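Local coordinates for protein methyltransferase 1 (Methanosarcina barkeri, PDB 2I2X) that catalyses transfer of the methyl group of methanol to the cob(I)amide cofactor bound by its partner protein MtaC, a step of methanogenesis, at residues 163-168 with 194-199; 215-220 with 251-256; 127-132 with 143-148; 136-141 with 456-461. One frame throughout, in Å; residues are numbered along the deposited sequence.

Interaction 1: 163-168 with 194-199. With ZN (zinc ion), chain Q; K (potassium ion), chain S.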
loop_
_atom_site.group_PDB
_atom_site.type_symbol
_atom_site.label_atom_id
_atom_site.label_comp_id
_atom_site.label_asym_id
_atom_site.label_seq_id
_atom_site.Cartn_x
_atom_site.Cartn_y
_atom_site.Cartn_z
ATOM N N VAL A 163 23.549 8.241 -2.213
ATOM C CA VAL A 163 23.853 7.068 -3.029
ATOM C C VAL A 163 23.765 5.896 -2.083
ATOM O O VAL A 163 23.952 6.065 -0.890
ATOM C CB VAL A 163 25.302 7.107 -3.664
ATOM C CG1 VAL A 163 26.351 7.458 -2.645
ATOM C CG2 VAL A 163 25.662 5.754 -4.304
ATOM N N GLU A 164 23.480 4.722 -2.615
ATOM C CA GLU A 164 23.655 3.487 -1.863
ATOM C C GLU A 164 24.936 2.832 -2.373
ATOM O O GLU A 164 24.903 2.105 -3.363
ATOM C CB GLU A 164 22.489 2.541 -2.120
ATOM C CG GLU A 164 21.205 3.260 -2.309
ATOM C CD GLU A 164 20.029 2.515 -1.727
ATOM O OE1 GLU A 164 20.185 1.372 -1.281
ATOM O OE2 GLU A 164 18.914 3.069 -1.719
ATOM N N SER A 165 26.058 3.102 -1.725
ATOM C CA SER A 165 27.350 2.713 -2.307
ATOM C C SER A 165 27.777 1.260 -2.040
ATOM O O SER A 165 27.317 0.644 -1.089
ATOM C CB SER A 165 28.446 3.724 -1.982
ATOM O OG SER A 165 28.645 3.885 -0.598
ATOM N N MET A 166 28.646 0.731 -2.898
ATOM C CA MET A 166 28.928 -0.688 -2.968
ATOM C C MET A 166 30.280 -1.123 -2.354
ATOM O O MET A 166 30.669 -2.301 -2.446
ATOM C CB MET A 166 28.888 -1.138 -4.428
ATOM C CG MET A 166 27.578 -0.975 -5.180
ATOM S SD MET A 166 27.786 -1.447 -6.955
ATOM C CE MET A 166 29.093 -0.341 -7.530
ATOM N N GLY A 167 31.003 -0.203 -1.728
ATOM C CA GLY A 167 32.274 -0.588 -1.087
ATOM C C GLY A 167 32.159 -1.838 -0.218
ATOM O O GLY A 167 31.352 -1.890 0.710
ATOM N N GLY A 168 32.958 -2.850 -0.521
ATOM C CA GLY A 168 32.978 -4.070 0.286
ATOM C C GLY A 168 31.886 -5.082 -0.061
ATOM O O GLY A 168 31.792 -6.151 0.563
ATOM N N ILE A 194 36.631 2.653 3.987
ATOM C CA ILE A 194 37.639 3.264 3.131
ATOM C C ILE A 194 36.953 3.875 1.874
ATOM O O ILE A 194 37.230 5.015 1.493
ATOM C CB ILE A 194 38.790 2.221 2.778
ATOM C CG1 ILE A 194 39.662 1.915 3.992
ATOM C CG2 ILE A 194 39.663 2.686 1.646
ATOM C CD1 ILE A 194 40.181 0.494 3.997
ATOM N N ASP A 195 36.044 3.129 1.252
ATOM C CA ASP A 195 35.381 3.626 0.043
ATOM C C ASP A 195 34.467 4.799 0.388
ATOM O O ASP A 195 34.390 5.772 -0.373
ATOM C CB ASP A 195 34.608 2.517 -0.680
ATOM C CG ASP A 195 33.974 2.990 -1.981
ATOM O OD1 ASP A 195 34.695 3.244 -2.987
ATOM O OD2 ASP A 195 32.721 3.092 -1.990
ATOM N N MET A 196 33.824 4.720 1.559
ATOM C CA MET A 196 32.915 5.752 1.995
ATOM C C MET A 196 33.641 7.082 2.095
ATOM O O MET A 196 33.116 8.111 1.681
ATOM C CB MET A 196 32.308 5.402 3.347
ATOM C CG MET A 196 31.233 4.360 3.313
ATOM S SD MET A 196 29.692 4.964 2.625
ATOM C CE MET A 196 29.176 6.165 3.847
ATOM N N GLU A 197 34.856 7.072 2.641
ATOM C CA GLU A 197 35.602 8.321 2.734
ATOM C C GLU A 197 36.000 8.952 1.385
ATOM O O GLU A 197 35.984 10.165 1.260
ATOM C CB GLU A 197 36.802 8.185 3.647
ATOM C CG GLU A 197 37.528 9.515 3.806
ATOM C CD GLU A 197 38.946 9.376 4.278
ATOM O OE1 GLU A 197 39.493 10.412 4.704
ATOM O OE2 GLU A 197 39.496 8.240 4.236
ATOM N N LEU A 198 36.324 8.132 0.389
ATOM C CA LEU A 198 36.663 8.623 -0.945
ATOM C C LEU A 198 35.471 9.377 -1.499
ATOM O O LEU A 198 35.516 10.592 -1.733
ATOM C CB LEU A 198 36.961 7.447 -1.884
ATOM C CG LEU A 198 37.874 7.493 -3.130
ATOM C CD1 LEU A 198 37.249 6.676 -4.256
ATOM C CD2 LEU A 198 38.241 8.886 -3.637
ATOM N N ILE A 199 34.377 8.653 -1.679
ATOM C CA ILE A 199 33.215 9.205 -2.369
ATOM C C ILE A 199 32.551 10.385 -1.649
ATOM O O ILE A 199 32.176 11.374 -2.291
ATOM C CB ILE A 199 32.217 8.096 -2.710
ATOM C CG1 ILE A 199 31.689 7.442 -1.431
ATOM C CG2 ILE A 199 32.907 7.055 -3.598
ATOM C CD1 ILE A 199 30.617 6.436 -1.680
HETATM ZN ZN ZN Q . 18.564 0.607 -0.142
HETATM K K K S . 16.898 1.795 -2.156
HETATM O O HOH W 1 30.724 2.411 -0.255
#
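Ser165 and Asp195 meet through one water rather than directly. The Ser165 hydroxyl occupies the crowded position between the backbone N and the carbonyl carbon (chi1 59°), turned to the helix that carries residues 194-199. The water gives one hydrogen to Ser165 OG at 2.6 Å and the other to Asp195 OD2 at 2.7 Å, while Gly167 N donates to it at 3.0 Å. Asp195 has CG anti to its backbone N (chi1 -177°), which carries the carboxylate to the loop; its OD1 is held by Arg130, and Ser165 OG is also hydrogen-bonded to Asp217 OD2. Two helix side chains also close on the hydroxyl: the Ile199 CD1 methyl lies 3.4 Å from Ser165 OG, and the twice-bent Met196 chain brings SD to 3.6 Å from the same oxygen. Gly167 lets the loop run so close to the helix, since a CB there would stand 2.7 Å from Asp195 CB. Glu164, next to Ser165, turns the other way: its OE1 binds zinc at 2.1 Å and its OE2 binds potassium at 2.4 Å. A buried, water-bridged loop backed by a helix thus carries a metal ligand just beyond strand 160-163, as at the active-site end of a TIM barrel.

Interaction 2: 215-220 with 251-256; sequences AGDTDC and APRSLV. With ZN (zinc ion), chain Q.
The loop that leaves strand 213-216 passes over helix 240-259, with Thr218 and Ser254 the closest pair of CA atoms at 6.0 Å. At the C-terminal end of this TIM-barrel strand, Asp217, Asp219 and Arg253 form a buried salt-bridge network. Arg253 starts with CG anti to its backbone N and bends sharply at chi2 (-87°), which carries the guanidinium to the loop. Its NH2 donates to Asp217 OD1 at 3.1 Å, a bond that lies near the guanidinium plane but reaches the oxygen from above the carboxylate plane; the two planes stand 90° apart. A weak bond runs from Arg253 NH1 to the same OD1. That oxygen also takes the Thr218 amide on its anti lone pair, with Thr218 N 2.7 Å from Asp217 OD1, so the carboxylate is gripped from two directions. The other Asp217 oxygen serves Trp200 and Ser165. Asp219 meets Arg253 differently: OD1 sits over one face, 3.1 Å from NE, a purely electrostatic pairing, while its OD2 accepts from Ala223 N. With two carboxylates this close, Arg253 is probably firmly held in its charged state. Arg253 NH1 also donates to Ser254 OG at 3.0 Å, and that hydroxyl bonds to Glu272. Where the loop turns into the next helix, Cys220 SG ligates the zinc ion at 2.2 Å, alongside Glu164 and Cys269.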
loop_
_atom_site.group_PDB
_atom_site.type_symbol
_atom_site.label_atom_id
_atom_site.label_comp_id
_atom_site.label_asym_id
_atom_site.label_seq_id
_atom_site.Cartn_x
_atom_site.Cartn_y
_atom_site.Cartn_z
ATOM N N ALA A 215 23.650 14.622 1.700
ATOM C CA ALA A 215 22.707 14.069 2.651
ATOM C C ALA A 215 23.194 12.828 3.427
ATOM O O ALA A 215 23.168 12.820 4.653
ATOM C CB ALA A 215 21.355 13.841 1.990
ATOM N N GLY A 216 23.629 11.787 2.721
ATOM C CA GLY A 216 24.189 10.594 3.361
ATOM C C GLY A 216 23.878 9.326 2.583
ATOM O O GLY A 216 23.124 9.363 1.610
ATOM N N ASP A 217 24.438 8.214 3.058
ATOM C CA ASP A 217 24.538 6.905 2.374
ATOM C C ASP A 217 23.737 5.875 3.191
ATOM O O ASP A 217 22.958 6.248 4.064
ATOM C CB ASP A 217 26.026 6.501 2.382
ATOM C CG ASP A 217 26.420 5.592 1.232
ATOM O OD1 ASP A 217 25.855 4.494 1.074
ATOM O OD2 ASP A 217 27.356 5.966 0.501
ATOM N N THR A 218 23.952 4.590 2.938
ATOM C CA THR A 218 23.229 3.496 3.620
ATOM C C THR A 218 23.997 2.270 3.349
ATOM O O THR A 218 24.358 2.008 2.186
ATOM C CB THR A 218 21.987 3.014 2.829
ATOM O OG1 THR A 218 21.175 4.093 2.461
ATOM C CG2 THR A 218 21.184 2.056 3.594
ATOM N N ASP A 219 24.106 1.437 4.369
ATOM C CA ASP A 219 24.671 0.138 4.131
ATOM C C ASP A 219 23.765 -0.891 3.473
ATOM O O ASP A 219 23.912 -2.097 3.751
ATOM C CB ASP A 219 25.247 -0.457 5.378
ATOM C CG ASP A 219 26.374 -1.392 5.067
ATOM O OD1 ASP A 219 27.190 -1.052 4.165
ATOM O OD2 ASP A 219 26.433 -2.466 5.705
ATOM N N CYS A 220 22.857 -0.434 2.607
ATOM C CA CYS A 220 21.889 -1.308 1.948
ATOM C C CYS A 220 22.511 -2.539 1.301
ATOM O O CYS A 220 22.013 -3.652 1.445
ATOM C CB CYS A 220 21.149 -0.559 0.863
ATOM S SG CYS A 220 19.479 -1.295 0.566
ATOM N N ALA A 251 26.933 0.527 11.198
ATOM C CA ALA A 251 26.845 1.840 11.850
ATOM C C ALA A 251 28.117 2.712 11.666
ATOM O O ALA A 251 28.013 3.823 11.149
ATOM C CB ALA A 251 26.465 1.693 13.325
ATOM N N PRO A 252 29.309 2.225 12.090
ATOM C CA PRO A 252 30.526 3.053 11.810
ATOM C C PRO A 252 30.913 3.151 10.335
ATOM O O PRO A 252 31.516 4.143 9.927
ATOM C CB PRO A 252 31.638 2.384 12.631
ATOM C CG PRO A 252 31.140 0.989 12.890
ATOM C CD PRO A 252 29.618 1.002 12.856
ATOM N N ARG A 253 30.574 2.153 9.527
ATOM C CA ARG A 253 30.732 2.323 8.088
ATOM C C ARG A 253 29.914 3.530 7.579
ATOM O O ARG A 253 30.465 4.420 6.917
ATOM C CB ARG A 253 30.366 1.050 7.322
ATOM C CG ARG A 253 30.296 1.228 5.760
ATOM C CD ARG A 253 28.890 1.702 5.303
ATOM N NE ARG A 253 28.680 1.618 3.859
ATOM C CZ ARG A 253 27.720 2.266 3.194
ATOM N NH1 ARG A 253 26.902 3.078 3.841
ATOM N NH2 ARG A 253 27.607 2.125 1.867
ATOM N N SER A 254 28.619 3.576 7.917
ATOM C CA SER A 254 27.753 4.632 7.397
ATOM C C SER A 254 28.082 5.973 8.045
ATOM O O SER A 254 27.927 7.018 7.424
ATOM C CB SER A 254 26.274 4.272 7.555
ATOM O OG SER A 254 25.942 3.147 6.732
ATOM N N LEU A 255 28.577 5.931 9.277
ATOM C CA LEU A 255 29.025 7.133 9.958
ATOM C C LEU A 255 30.044 7.962 9.155
ATOM O O LEU A 255 30.105 9.179 9.306
ATOM C CB LEU A 255 29.586 6.766 11.330
ATOM C CG LEU A 255 30.202 7.897 12.161
ATOM C CD1 LEU A 255 29.160 8.892 12.608
ATOM C CD2 LEU A 255 30.959 7.366 13.373
ATOM N N VAL A 256 30.828 7.302 8.297
ATOM C CA VAL A 256 31.894 7.952 7.528
ATOM C C VAL A 256 31.401 9.106 6.640
ATOM O O VAL A 256 32.058 10.157 6.555
ATOM C CB VAL A 256 32.752 6.918 6.680
ATOM C CG1 VAL A 256 33.720 7.623 5.776
ATOM C CG2 VAL A 256 33.504 5.944 7.577
HETATM ZN ZN ZN Q . 18.564 0.607 -0.142
HETATM O O HOH W 2 25.562 7.247 5.514
#

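Interaction 3: 127-132 with 143-148; sequences GDIREN and YSVFLE
Tyr143, in the first turn of helix 143-155, has CG anti to its backbone N, and its ring runs beside the Arg130 side chain in the same direction. The touching atoms are Tyr143 CD1 and Arg130 CD, 3.7 Å apart, with guanidinium and ring planes steeply inclined at 61°; the phenol oxygen continues to Asp202 on helix 181-210. Val145 comes next, its CG1 methyl 3.7 Å from Ile129 CD1, the two side chains crossing at about a right angle. Phe146 then drives into the loop. Arg130 CD lies over one ring face, 4.3 Å from the centroid, a CH-pi contact, and the guanidinium continues nearly parallel to the ring (planes 12° apart). The ring edge faces the Gly127 carbonyl, with CE1 of Phe146 3.6 Å from Gly127 O, and the Ile129 CG1 methylene packs obliquely against CD1 of Phe146. Asp128 fixes the rotation of the guanidinium side-on: Arg130 NE donates to Asp128 OD1 and NH2 to OD2, each at 2.9 Å, almost straight and on syn lone pairs. The remaining nitrogen, NH1, reaches Asp195 and the Leu138 carbonyl. An alanine in place of Arg130 would remove the group lying over Phe146 and would probably leave the Asp128 and Asp195 carboxylates poorly compensated inside the protein. Arg130 is also the centre of an inverse gamma turn, so its backbone and side chain together shape a beta-alpha loop of the TIM barrel, folded back upon the helix that follows it and lying near the bound corrinoid.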
loop_
_atom_site.group_PDB
_atom_site.type_symbol
_atom_site.label_atom_id
_atom_site.label_comp_id
_atom_site.label_asym_id
_atom_site.label_seq_id
_atom_site.Cartn_x
_atom_site.Cartn_y
_atom_site.Cartn_z
ATOM N N GLY A 127 22.774 6.323 -8.780
ATOM C CA GLY A 127 23.212 4.925 -8.752
ATOM C C GLY A 127 24.729 4.714 -8.629
ATOM O O GLY A 127 25.518 5.419 -9.263
ATOM N N ASP A 128 25.149 3.744 -7.816
ATOM C CA ASP A 128 26.572 3.415 -7.758
ATOM C C ASP A 128 26.913 2.637 -8.993
ATOM O O ASP A 128 26.800 1.421 -9.026
ATOM C CB ASP A 128 26.989 2.642 -6.499
ATOM C CG ASP A 128 28.507 2.765 -6.217
ATOM O OD1 ASP A 128 29.256 3.039 -7.186
ATOM O OD2 ASP A 128 28.943 2.579 -5.051
ATOM N N ILE A 129 27.315 3.367 -10.022
ATOM C CA ILE A 129 27.585 2.785 -11.325
ATOM C C ILE A 129 29.027 2.237 -11.474
ATOM O O ILE A 129 29.369 1.693 -12.524
ATOM C CB ILE A 129 27.298 3.816 -12.438
ATOM C CG1 ILE A 129 28.178 5.073 -12.273
ATOM C CG2 ILE A 129 25.862 4.182 -12.441
ATOM C CD1 ILE A 129 28.187 6.013 -13.488
ATOM N N ARG A 130 29.855 2.360 -10.433
ATOM C CA ARG A 130 31.275 1.957 -10.495
ATOM C C ARG A 130 31.477 0.429 -10.501
ATOM O O ARG A 130 32.116 -0.135 -9.620
ATOM C CB ARG A 130 32.065 2.600 -9.348
ATOM C CG ARG A 130 31.992 4.129 -9.298
ATOM C CD ARG A 130 32.542 4.683 -7.988
ATOM N NE ARG A 130 31.872 4.113 -6.816
ATOM C CZ ARG A 130 32.421 3.962 -5.614
ATOM N NH1 ARG A 130 33.691 4.335 -5.373
ATOM N NH2 ARG A 130 31.700 3.417 -4.641
ATOM N N GLU A 131 30.914 -0.223 -11.514
ATOM C CA GLU A 131 30.942 -1.682 -11.648
ATOM C C GLU A 131 30.705 -2.107 -13.122
ATOM O O GLU A 131 30.014 -1.402 -13.858
ATOM C CB GLU A 131 29.886 -2.289 -10.734
ATOM C CG GLU A 131 29.747 -3.772 -10.855
ATOM C CD GLU A 131 28.961 -4.395 -9.734
ATOM O OE1 GLU A 131 27.775 -4.032 -9.563
ATOM O OE2 GLU A 131 29.525 -5.282 -9.048
ATOM N N ASN A 132 31.318 -3.211 -13.555
ATOM C CA ASN A 132 30.969 -3.846 -14.825
ATOM C C ASN A 132 30.536 -5.249 -14.548
ATOM O O ASN A 132 30.460 -5.644 -13.386
ATOM C CB ASN A 132 32.098 -3.825 -15.871
ATOM C CG ASN A 132 33.418 -4.432 -15.367
ATOM O OD1 ASN A 132 34.477 -3.807 -15.512
ATOM N ND2 ASN A 132 33.368 -5.639 -14.793
ATOM N N TYR A 143 34.288 6.467 -12.549
ATOM C CA TYR A 143 34.286 7.367 -11.382
ATOM C C TYR A 143 33.858 8.791 -11.723
ATOM O O TYR A 143 33.057 9.394 -10.990
ATOM C CB TYR A 143 35.648 7.399 -10.664
ATOM C CG TYR A 143 35.574 8.002 -9.276
ATOM C CD1 TYR A 143 35.158 7.238 -8.192
ATOM C CD2 TYR A 143 35.901 9.346 -9.046
ATOM C CE1 TYR A 143 35.058 7.794 -6.910
ATOM C CE2 TYR A 143 35.798 9.912 -7.765
ATOM C CZ TYR A 143 35.383 9.125 -6.698
ATOM O OH TYR A 143 35.287 9.648 -5.416
ATOM N N SER A 144 34.387 9.327 -12.823
ATOM C CA SER A 144 34.141 10.727 -13.166
ATOM C C SER A 144 32.704 10.908 -13.619
ATOM O O SER A 144 32.104 11.971 -13.405
ATOM C CB SER A 144 35.098 11.217 -14.252
ATOM O OG SER A 144 34.949 10.480 -15.449
ATOM N N VAL A 145 32.164 9.864 -14.240
ATOM C CA VAL A 145 30.771 9.872 -14.663
ATOM C C VAL A 145 29.884 9.918 -13.402
ATOM O O VAL A 145 28.966 10.721 -13.307
ATOM C CB VAL A 145 30.447 8.654 -15.561
ATOM C CG1 VAL A 145 28.984 8.662 -16.011
ATOM C CG2 VAL A 145 31.350 8.641 -16.792
ATOM N N PHE A 146 30.231 9.072 -12.431
ATOM C CA PHE A 146 29.598 8.997 -11.131
ATOM C C PHE A 146 29.429 10.396 -10.530
ATOM O O PHE A 146 28.316 10.802 -10.171
ATOM C CB PHE A 146 30.456 8.097 -10.244
ATOM C CG PHE A 146 29.903 7.853 -8.866
ATOM C CD1 PHE A 146 28.608 7.380 -8.683
ATOM C CD2 PHE A 146 30.704 8.061 -7.750
ATOM C CE1 PHE A 146 28.122 7.129 -7.410
ATOM C CE2 PHE A 146 30.223 7.807 -6.471
ATOM C CZ PHE A 146 28.928 7.343 -6.301
ATOM N N LEU A 147 30.534 11.130 -10.448
ATOM C CA LEU A 147 30.537 12.515 -9.947
ATOM C C LEU A 147 29.681 13.465 -10.774
ATOM O O LEU A 147 29.004 14.330 -10.206
ATOM C CB LEU A 147 31.965 13.067 -9.863
ATOM C CG LEU A 147 32.939 12.406 -8.884
ATOM C CD1 LEU A 147 34.215 13.276 -8.751
ATOM C CD2 LEU A 147 32.308 12.105 -7.496
ATOM N N GLU A 148 29.739 13.325 -12.103
ATOM C CA GLU A 148 28.953 14.151 -13.013
ATOM C C GLU A 148 27.467 13.963 -12.735
ATOM O O GLU A 148 26.684 14.903 -12.871
ATOM C CB GLU A 148 29.201 13.764 -14.469
ATOM C CG GLU A 148 30.491 14.229 -15.076
ATOM C CD GLU A 148 30.676 13.744 -16.525
ATOM O OE1 GLU A 148 29.721 13.873 -17.337
ATOM O OE2 GLU A 148 31.786 13.251 -16.848
#

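Interaction 4: 136-141 with 456-461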
loop_
_atom_site.group_PDB
_atom_site.type_symbol
_atom_site.label_atom_id
_atom_site.label_comp_id
_atom_site.label_asym_id
_atom_site.label_seq_id
_atom_site.Cartn_x
_atom_site.Cartn_y
_atom_site.Cartn_z
ATOM N N LEU A 136 33.811 -4.931 -9.512
ATOM C CA LEU A 136 33.745 -3.571 -9.034
ATOM C C LEU A 136 34.870 -2.814 -9.689
ATOM O O LEU A 136 35.935 -3.380 -9.966
ATOM C CB LEU A 136 33.875 -3.513 -7.512
ATOM C CG LEU A 136 32.735 -4.074 -6.655
ATOM C CD1 LEU A 136 33.042 -3.973 -5.150
ATOM C CD2 LEU A 136 31.401 -3.393 -6.977
ATOM N N GLN A 137 34.621 -1.535 -9.924
ATOM C CA GLN A 137 35.580 -0.621 -10.491
ATOM C C GLN A 137 35.435 0.714 -9.797
ATOM O O GLN A 137 35.109 1.738 -10.404
ATOM C CB GLN A 137 35.330 -0.492 -11.979
ATOM C CG GLN A 137 35.735 -1.746 -12.742
ATOM C CD GLN A 137 35.957 -1.465 -14.204
ATOM O OE1 GLN A 137 37.103 -1.516 -14.683
ATOM N NE2 GLN A 137 34.867 -1.125 -14.932
ATOM N N LEU A 138 35.692 0.686 -8.498
ATOM C CA LEU A 138 35.358 1.791 -7.615
ATOM C C LEU A 138 36.155 3.042 -7.898
ATOM O O LEU A 138 35.735 4.132 -7.526
ATOM C CB LEU A 138 35.543 1.372 -6.167
ATOM C CG LEU A 138 34.736 0.189 -5.641
ATOM C CD1 LEU A 138 35.020 0.039 -4.155
ATOM C CD2 LEU A 138 33.224 0.368 -5.886
ATOM N N ARG A 139 37.305 2.877 -8.548
ATOM C CA ARG A 139 38.186 3.994 -8.893
ATOM C C ARG A 139 38.466 4.063 -10.393
ATOM O O ARG A 139 39.299 4.832 -10.835
ATOM C CB ARG A 139 39.476 3.915 -8.078
ATOM C CG ARG A 139 39.176 3.883 -6.583
ATOM C CD ARG A 139 40.365 3.598 -5.681
ATOM N NE ARG A 139 39.884 3.595 -4.307
ATOM C CZ ARG A 139 40.548 4.076 -3.265
ATOM N NH1 ARG A 139 41.782 4.578 -3.417
ATOM N NH2 ARG A 139 39.982 4.051 -2.060
ATOM N N GLY A 140 37.741 3.284 -11.178
ATOM C CA GLY A 140 37.906 3.287 -12.625
ATOM C C GLY A 140 37.436 4.496 -13.432
ATOM O O GLY A 140 37.279 5.611 -12.908
ATOM N N ASP A 141 37.221 4.231 -14.725
ATOM C CA ASP A 141 36.841 5.222 -15.730
ATOM C C ASP A 141 35.452 5.744 -15.474
ATOM O O ASP A 141 35.076 6.819 -15.948
ATOM C CB ASP A 141 36.819 4.590 -17.130
ATOM C CG ASP A 141 38.137 3.966 -17.519
ATOM O OD1 ASP A 141 39.198 4.579 -17.211
ATOM O OD2 ASP A 141 38.102 2.867 -18.144
ATOM N N PRO A 456 41.860 -5.711 -4.881
ATOM C CA PRO A 456 42.391 -4.830 -3.839
ATOM C C PRO A 456 42.615 -3.379 -4.293
ATOM O O PRO A 456 42.560 -2.450 -3.475
ATOM C CB PRO A 456 43.705 -5.525 -3.445
ATOM C CG PRO A 456 43.432 -6.968 -3.732
ATOM C CD PRO A 456 42.671 -6.936 -5.021
ATOM N N GLU A 457 42.845 -3.161 -5.577
ATOM C CA GLU A 457 43.046 -1.783 -6.013
ATOM C C GLU A 457 41.792 -0.904 -5.861
ATOM O O GLU A 457 41.899 0.319 -5.764
ATOM C CB GLU A 457 43.649 -1.703 -7.424
ATOM C CG GLU A 457 42.758 -2.159 -8.571
ATOM C CD GLU A 457 42.875 -3.660 -8.915
ATOM O OE1 GLU A 457 43.294 -4.485 -8.045
ATOM O OE2 GLU A 457 42.506 -4.008 -10.073
ATOM N N ASN A 458 40.614 -1.529 -5.832
ATOM C CA ASN A 458 39.369 -0.810 -5.571
ATOM C C ASN A 458 39.423 -0.029 -4.243
ATOM O O ASN A 458 38.706 0.940 -4.053
ATOM C CB ASN A 458 38.188 -1.774 -5.606
ATOM C CG ASN A 458 37.705 -2.059 -7.017
ATOM O OD1 ASN A 458 37.711 -1.172 -7.878
ATOM N ND2 ASN A 458 37.266 -3.302 -7.263
ATOM N N TYR A 459 40.323 -0.437 -3.358
ATOM C CA TYR A 459 40.441 0.138 -2.023
ATOM C C TYR A 459 41.797 0.813 -1.803
ATOM O O TYR A 459 42.212 1.057 -0.659
ATOM C CB TYR A 459 40.177 -0.961 -1.001
ATOM C CG TYR A 459 38.879 -1.608 -1.321
ATOM C CD1 TYR A 459 37.670 -0.975 -0.989
ATOM C CD2 TYR A 459 38.826 -2.808 -2.040
ATOM C CE1 TYR A 459 36.459 -1.535 -1.305
ATOM C CE2 TYR A 459 37.596 -3.371 -2.369
ATOM C CZ TYR A 459 36.419 -2.717 -1.987
ATOM O OH TYR A 459 35.191 -3.250 -2.291
ATOM N N GLY A 460 42.461 1.127 -2.915
ATOM C CA GLY A 460 43.789 1.740 -2.907
ATOM C C GLY A 460 44.910 0.837 -2.377
ATOM O O GLY A 460 45.963 1.328 -2.024
ATOM N N PHE A 461 44.681 -0.471 -2.288
ATOM C CA PHE A 461 45.737 -1.410 -1.882
ATOM C C PHE A 461 46.491 -1.968 -3.100
ATOM O O PHE A 461 47.270 -2.925 -2.995
ATOM C CB PHE A 461 45.183 -2.586 -1.053
ATOM C CG PHE A 461 44.395 -2.173 0.150
ATOM C CD1 PHE A 461 43.192 -2.803 0.445
ATOM C CD2 PHE A 461 44.844 -1.155 0.980
ATOM C CE1 PHE A 461 42.451 -2.447 1.552
ATOM C CE2 PHE A 461 44.108 -0.773 2.093
ATOM C CZ PHE A 461 42.896 -1.426 2.382
ATOM O OXT PHE A 461 46.340 -1.491 -4.222
HETATM O O HOH W 3 37.352 2.878 -2.486
HETATM O O HOH W 4 38.542 0.919 -9.806
#
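Asn458, in a short 3-10 segment (456-458) of the C-terminal tail, uses both ends of its carboxamide on a loop over 300 residues away in sequence, where 137-140 form a type I beta turn. Its ND2 donates to Leu136 O at 3.0 Å, the bond fairly straight (160°) with the acceptor close to the amide plane of Asn458, although the nitrogen stands above the plane of the carbonyl. Asn458 OD1 accepts from Leu138 N at 2.8 Å, again from above the acceptor plane. CG stands beside the backbone N, anti to the carbonyl carbon (chi1 -82°). The same OD1 receives a hydrogen from a water that in turn accepts from Arg139 N at 2.6 Å. Farther out, the extended Arg139 chain carries NE to within 2.9 Å of Asn458 O, a weak and strongly bent bond, while a second water links NH2 to that carbonyl. One guanidinium face lies upon the Tyr459-Gly460 peptide, where a CB on Gly460 would collide with Arg139 NH1. Packing completes the contact: Leu138 CD1 sits 3.6 Å from CE1 of the Tyr459 ring, and Leu136 CD1 lies 3.6 Å from Tyr459 OH, a hydroxyl that bonds to Glu170 and Gly168. An alanine in place of Asn458 would lose both carboxamide bonds and would probably leave the tail less firmly fixed. Because the buried amide reads main-chain groups on either side of Gln137 while the arginine lies across the solvent-exposed side, the contact probably depends on backbone course more than on charge pairing.

How the interactions relate
Interactions 1 and 2 lie deepest, fully buried and sharing the zinc ion; Ser165 of the first bonds to Asp217 of the second. Interaction 3 is also buried but farther from the centre of the chain, whereas interaction 4 is partly exposed and uses the C-terminus. Loops 127-132 and 136-141 belong to one connection, tied together where Arg130 O accepts from Gln137 N. Helix 181-210 joins the set: Asp195 of interaction 1 pairs with Arg130 and packs on Leu138. Chemistry follows place: metal ligands in interactions 1 and 2, a salt-bridge network in 2, an arginine shared between aromatic rings and carboxylates in 3, carboxamide-to-backbone bonds toward the surface, with water bridges in both buried and outer contacts.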